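Local coordinates for protein folylpolyglutamate synthase/dihydrofolate synthase (Thermotoga maritima, PDB 1O5Z) that probably adds glutamate, at the cost of ATP, to dihydropteroate and to tetrahydrofolate polyglutamate chains, making dihydrofolate and lengthening folate tails, at residues P33-E36 with R37-M40. Numbering follows the deposited sequence.
Sequences PGLE and RISM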
loop_
_atom_site.group_PDB
_atom_site.type_symbol
_atom_site.label_atom_id
_atom_site.label_comp_id
_atom_site.label_asym_id
_atom_site.label_seq_id
_atom_site.Cartn_x
_atom_site.Cartn_y
_atom_site.Cartn_z
ATOM N N PRO A 33 -12.563 -18.767 3.565
ATOM C CA PRO A 33 -11.127 -18.590 3.497
ATOM C C PRO A 33 -10.408 -19.897 3.105
ATOM O O PRO A 33 -10.968 -20.969 3.254
ATOM C CB PRO A 33 -10.764 -18.136 4.900
ATOM C CG PRO A 33 -12.057 -18.045 5.627
ATOM C CD PRO A 33 -13.029 -18.959 4.943
ATOM N N GLY A 34 -9.186 -19.789 2.593
ATOM C CA GLY A 34 -8.391 -20.937 2.198
ATOM C C GLY A 34 -7.445 -20.604 1.064
ATOM O O GLY A 34 -7.590 -19.577 0.422
ATOM N N LEU A 35 -6.474 -21.496 0.836
ATOM C CA LEU A 35 -5.568 -21.431 -0.320
ATOM C C LEU A 35 -5.967 -22.412 -1.460
ATOM O O LEU A 35 -5.265 -22.517 -2.471
ATOM C CB LEU A 35 -4.143 -21.720 0.108
ATOM C CG LEU A 35 -3.533 -20.682 1.041
ATOM C CD1 LEU A 35 -2.145 -21.110 1.387
ATOM C CD2 LEU A 35 -3.499 -19.347 0.454
ATOM N N GLU A 36 -7.112 -23.069 -1.309
ATOM C CA GLU A 36 -7.526 -24.119 -2.219
ATOM C C GLU A 36 -7.901 -23.583 -3.571
ATOM O O GLU A 36 -7.420 -24.098 -4.579
ATOM C CB GLU A 36 -8.691 -24.922 -1.652
ATOM C CG GLU A 36 -8.304 -25.826 -0.505
ATOM C CD GLU A 36 -8.167 -25.055 0.792
ATOM O OE1 GLU A 36 -9.074 -24.249 1.079
ATOM O OE2 GLU A 36 -7.163 -25.265 1.499
ATOM N N ARG A 37 -8.725 -22.546 -3.616
ATOM C CA ARG A 37 -9.085 -21.958 -4.923
ATOM C C ARG A 37 -7.915 -21.308 -5.666
ATOM O O ARG A 37 -7.822 -21.420 -6.875
ATOM C CB ARG A 37 -10.221 -20.961 -4.783
ATOM C CG ARG A 37 -11.522 -21.534 -4.259
ATOM C CD ARG A 37 -12.599 -20.446 -4.127
ATOM N NE ARG A 37 -12.097 -19.416 -3.227
ATOM C CZ ARG A 37 -12.214 -19.415 -1.888
ATOM N NH1 ARG A 37 -11.638 -18.443 -1.187
ATOM N NH2 ARG A 37 -12.944 -20.307 -1.238
ATOM N N ILE A 38 -7.019 -20.632 -4.952
ATOM C CA ILE A 38 -5.895 -19.938 -5.590
ATOM C C ILE A 38 -4.868 -20.975 -6.079
ATOM O O ILE A 38 -4.283 -20.830 -7.137
ATOM C CB ILE A 38 -5.230 -18.875 -4.627
ATOM C CG1 ILE A 38 -4.077 -18.124 -5.337
ATOM C CG2 ILE A 38 -4.692 -19.539 -3.343
ATOM C CD1 ILE A 38 -4.480 -17.327 -6.562
ATOM N N SER A 39 -4.638 -22.006 -5.286
ATOM C CA SER A 39 -3.751 -23.084 -5.691
ATOM C C SER A 39 -4.246 -23.797 -6.974
ATOM O O SER A 39 -3.462 -24.069 -7.883
ATOM C CB SER A 39 -3.588 -24.080 -4.561
ATOM O OG SER A 39 -3.053 -23.444 -3.429
ATOM N N MET A 40 -5.543 -24.057 -7.054
ATOM C CA MET A 40 -6.127 -24.652 -8.243
ATOM C C MET A 40 -6.098 -23.718 -9.464
ATOM O O MET A 40 -5.786 -24.127 -10.558
ATOM C CB MET A 40 -7.570 -25.055 -7.916
ATOM C CG MET A 40 -8.302 -25.822 -8.981
ATOM S SD MET A 40 -10.017 -26.225 -8.523
ATOM C CE MET A 40 -9.749 -26.720 -6.803
HETATM O O HOH W 1 -8.059 -19.843 -2.291
HETATM O O HOH W 2 -9.958 -21.702 -0.937
#
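I38 lays its CG2 methyl alongside L35, 4.0 Å from the CD2 methyl of that leucine, the two side chains leaving the turn in a common direction, flank against flank. The same CG2 also packs close to the carbonyl of L35. That carbonyl is the busy one: L35 sits at the N-cap position, and its O accepts the first i to i+4 bond of the helix, from S39 N at 2.9 Å, and a second from S39 OG at 2.6 Å. The two donors come from opposite faces of the carbonyl plane, the hydroxyl tilted 33° from it. With chi1 at -60°, OG lies beside its own backbone N and reaches back one turn to the oxygen that N already holds. Replacing S39 by an alanine removes the hydroxyl, and the L35 carbonyl would probably be left with the backbone amide as its one donor within this turn. One residue on, M40 N repeats the helical bond to E36 O at 3.1 Å.

Early amides of the helix are met by water. One water accepts from I38 N at 3.0 Å and also lies close to G34 O in the incoming loop. Another accepts from R37 N and bonds only weakly to E36 OE1; it also rests over the centre of one face of the R37 guanidinium, 3.3 Å above the plane. A bend at chi3 (-58°) turns that guanidinium back toward the loop, where NH1 bonds to K32 O.

The whole turn is a surface feature, opening helix 36-44, which leads on to strand 53-58 in the mixed sheet of the Mur-ligase-type ATP-binding domain; R37 NE is salt-bridged to E134 on helix 132-146, while I38 and M40 touch the loops of V167 and F128.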